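Local coordinates for protein beta-fructofuranosidase (Arthrobacter, PDB 3WPU) that belongs to the levansucrase/invertase family of beta-fructosidase-like enzymes, which are built on a five-bladed beta-propeller, at residues T56-F64 / Q432-T440. Residues are numbered along the deposited sequence; the frame is centred on the assembly and turned at random. Where two conformers were deposited one is given.
Sequences TMPTVPQDF and QSFIDTIGT
In the loop between helix 30-38 and strand 72-81, V60 and F64 pack on I435, which follows strand 430-434 in the chain, and on I438 of strand 437-438. The CD1 methyls of both isoleucines make these contacts. With CG1 beside the backbone N (chi1 -63°) and an extended tail, I435 sets CD1 over one face of the F64 ring, a CH-pi contact 3.9 Å from the ring centroid. The CD1 of I438 reaches V60 CG1 at 3.5 Å, the two side chains crossing at about a right angle. Strand 430-434 belongs to a four-stranded antiparallel sheet of the beta-propeller; the loop packs against this strand through M57 on S433, and against the short hairpin of strands 437-438 and 443-446. No hydrogen bond joins the two segments, and the apolar side chains of V60, I435 and I438 suit this buried interface, bringing no polar atom that needs a partner. Farther along, Q62 stretches past I438, its CB 3.7 Å from I438 CG2. Its OE1 comes within 3.3 Å of G439 CA, while NE2 is hydrogen-bonded to the carbonyl of D443. Lacking a side chain, G439 tolerates a phi of 137° and this close amide. At the other end the extended M57 brings its terminal methyl CE to 3.6 Å from OG of the short S433.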
loop_
_atom_site.group_PDB
_atom_site.type_symbol
_atom_site.label_atom_id
_atom_site.label_comp_id
_atom_site.label_asym_id
_atom_site.label_seq_id
_atom_site.Cartn_x
_atom_site.Cartn_y
_atom_site.Cartn_z
ATOM N N THR A 56 -10.622 6.094 -13.076
ATOM C CA THR A 56 -11.181 6.768 -11.911
ATOM C C THR A 56 -11.930 5.785 -11.000
ATOM O O THR A 56 -12.781 5.007 -11.451
ATOM C CB THR A 56 -12.134 7.901 -12.336
ATOM O OG1 THR A 56 -11.420 8.878 -13.101
ATOM C CG2 THR A 56 -12.774 8.572 -11.133
ATOM N N MET A 57 -11.620 5.824 -9.708
ATOM C CA MET A 57 -12.325 5.009 -8.717
ATOM C C MET A 57 -13.802 5.360 -8.668
ATOM O O MET A 57 -14.124 6.535 -8.659
ATOM C CB MET A 57 -11.725 5.249 -7.332
ATOM C CG MET A 57 -12.193 4.282 -6.264
ATOM S SD MET A 57 -11.399 4.639 -4.676
ATOM C CE MET A 57 -12.361 3.550 -3.600
ATOM N N PRO A 58 -14.690 4.355 -8.613
ATOM C CA PRO A 58 -16.111 4.618 -8.366
ATOM C C PRO A 58 -16.314 5.506 -7.178
ATOM O O PRO A 58 -15.586 5.412 -6.186
ATOM C CB PRO A 58 -16.700 3.224 -8.150
ATOM C CG PRO A 58 -15.781 2.297 -8.902
ATOM C CD PRO A 58 -14.419 2.928 -8.874
ATOM N N THR A 59 -17.310 6.394 -7.280
ATOM C CA THR A 59 -17.557 7.386 -6.264
ATOM C C THR A 59 -18.118 6.749 -4.997
ATOM O O THR A 59 -19.098 5.985 -5.044
ATOM C CB THR A 59 -18.510 8.452 -6.832
ATOM O OG1 THR A 59 -17.881 9.153 -7.921
ATOM C CG2 THR A 59 -18.915 9.477 -5.780
ATOM N N VAL A 60 -17.475 7.035 -3.863
ATOM C CA VAL A 60 -17.856 6.468 -2.574
ATOM C C VAL A 60 -18.973 7.307 -1.971
ATOM O O VAL A 60 -18.855 8.518 -1.925
ATOM C CB VAL A 60 -16.664 6.448 -1.618
ATOM C CG1 VAL A 60 -17.038 5.915 -0.256
ATOM C CG2 VAL A 60 -15.589 5.530 -2.213
ATOM N N PRO A 61 -20.036 6.651 -1.477
ATOM C CA PRO A 61 -21.071 7.516 -0.866
ATOM C C PRO A 61 -20.617 8.152 0.434
ATOM O O PRO A 61 -19.817 7.570 1.171
ATOM C CB PRO A 61 -22.225 6.566 -0.599
ATOM C CG PRO A 61 -21.612 5.241 -0.506
ATOM C CD PRO A 61 -20.465 5.246 -1.508
ATOM N N GLN A 62 -21.169 9.335 0.709
ATOM C CA GLN A 62 -20.801 10.127 1.876
ATOM C C GLN A 62 -21.348 9.536 3.163
ATOM O O GLN A 62 -20.806 9.802 4.230
ATOM C CB GLN A 62 -21.271 11.580 1.717
ATOM C CG GLN A 62 -20.630 12.515 2.731
ATOM C CD GLN A 62 -20.734 13.986 2.373
ATOM O OE1 GLN A 62 -20.660 14.367 1.209
ATOM N NE2 GLN A 62 -20.869 14.824 3.385
ATOM N N ASP A 63 -22.420 8.758 3.046
ATOM C CA ASP A 63 -22.964 8.000 4.174
ATOM C C ASP A 63 -22.338 6.624 4.153
ATOM O O ASP A 63 -22.796 5.720 3.428
ATOM C CB ASP A 63 -24.483 7.917 4.080
ATOM C CG ASP A 63 -25.120 9.280 4.066
ATOM O OD1 ASP A 63 -25.198 9.895 5.147
ATOM O OD2 ASP A 63 -25.510 9.732 2.969
ATOM N N PHE A 64 -21.267 6.476 4.909
ATOM C CA PHE A 64 -20.557 5.215 4.944
ATOM C C PHE A 64 -20.643 4.657 6.359
ATOM O O PHE A 64 -20.729 5.419 7.324
ATOM C CB PHE A 64 -19.109 5.397 4.496
ATOM C CG PHE A 64 -18.402 6.576 5.133
ATOM C CD1 PHE A 64 -17.836 6.460 6.399
ATOM C CD2 PHE A 64 -18.311 7.799 4.471
ATOM C CE1 PHE A 64 -17.162 7.524 6.967
ATOM C CE2 PHE A 64 -17.652 8.871 5.043
ATOM C CZ PHE A 64 -17.088 8.744 6.305
ATOM N N GLN A 432 -8.439 -2.314 -2.031
ATOM C CA GLN A 432 -8.973 -1.792 -0.763
ATOM C C GLN A 432 -8.265 -0.481 -0.449
ATOM O O GLN A 432 -7.150 -0.263 -0.863
ATOM C CB GLN A 432 -8.794 -2.797 0.376
ATOM C CG GLN A 432 -7.364 -3.272 0.650
ATOM C CD GLN A 432 -6.668 -2.572 1.793
ATOM O OE1 GLN A 432 -7.099 -1.496 2.266
ATOM N NE2 GLN A 432 -5.584 -3.168 2.253
ATOM N N SER A 433 -8.957 0.423 0.256
ATOM C CA SER A 433 -8.417 1.749 0.550
ATOM C C SER A 433 -9.172 2.296 1.761
ATOM O O SER A 433 -10.207 1.739 2.094
ATOM C CB SER A 433 -8.640 2.684 -0.649
ATOM O OG SER A 433 -10.012 2.836 -0.985
ATOM N N PHE A 434 -8.651 3.348 2.391
ATOM C CA PHE A 434 -9.374 3.998 3.492
ATOM C C PHE A 434 -9.904 5.319 3.027
ATOM O O PHE A 434 -9.341 5.992 2.173
ATOM C CB PHE A 434 -8.488 4.149 4.744
ATOM C CG PHE A 434 -7.585 5.361 4.729
ATOM C CD1 PHE A 434 -8.016 6.598 5.172
ATOM C CD2 PHE A 434 -6.298 5.287 4.219
ATOM C CE1 PHE A 434 -7.177 7.709 5.143
ATOM C CE2 PHE A 434 -5.455 6.385 4.179
ATOM C CZ PHE A 434 -5.899 7.616 4.619
ATOM N N ILE A 435 -10.961 5.757 3.702
ATOM C CA ILE A 435 -11.590 7.045 3.406
ATOM C C ILE A 435 -10.950 8.187 4.190
ATOM O O ILE A 435 -10.808 8.110 5.428
ATOM C CB ILE A 435 -13.076 6.991 3.796
ATOM C CG1 ILE A 435 -13.820 5.940 2.968
ATOM C CG2 ILE A 435 -13.719 8.363 3.597
ATOM C CD1 ILE A 435 -15.250 5.684 3.396
ATOM N N ASP A 436 -10.565 9.248 3.490
ATOM C CA ASP A 436 -9.942 10.368 4.165
ATOM C C ASP A 436 -11.027 11.411 4.349
ATOM O O ASP A 436 -11.464 11.646 5.483
ATOM C CB ASP A 436 -8.736 10.909 3.408
ATOM C CG ASP A 436 -7.954 11.939 4.214
ATOM O OD1 ASP A 436 -8.440 12.414 5.259
ATOM O OD2 ASP A 436 -6.860 12.299 3.773
ATOM N N THR A 437 -11.488 11.999 3.245
ATOM C CA THR A 437 -12.599 12.971 3.307
ATOM C C THR A 437 -13.604 12.729 2.182
ATOM O O THR A 437 -13.208 12.416 1.079
ATOM C CB THR A 437 -12.067 14.393 3.164
ATOM O OG1 THR A 437 -11.168 14.651 4.224
ATOM C CG2 THR A 437 -13.213 15.474 3.184
ATOM N N ILE A 438 -14.896 12.931 2.452
ATOM C CA ILE A 438 -15.903 12.963 1.399
ATOM C C ILE A 438 -16.780 14.163 1.688
ATOM O O ILE A 438 -17.216 14.326 2.817
ATOM C CB ILE A 438 -16.778 11.698 1.345
ATOM C CG1 ILE A 438 -15.896 10.476 1.045
ATOM C CG2 ILE A 438 -17.848 11.839 0.278
ATOM C CD1 ILE A 438 -16.624 9.146 1.099
ATOM N N GLY A 439 -16.970 14.994 0.678
ATOM C CA GLY A 439 -17.885 16.137 0.815
ATOM C C GLY A 439 -17.364 17.420 0.226
ATOM O O GLY A 439 -16.249 17.502 -0.278
ATOM N N THR A 440 -18.212 18.448 0.297
ATOM C CA THR A 440 -17.903 19.742 -0.266
ATOM C C THR A 440 -17.385 20.647 0.844
ATOM O O THR A 440 -17.358 20.248 2.016
ATOM C CB THR A 440 -19.164 20.353 -0.913
ATOM O OG1 THR A 440 -20.248 20.264 0.014
ATOM C CG2 THR A 440 -19.546 19.598 -2.152
#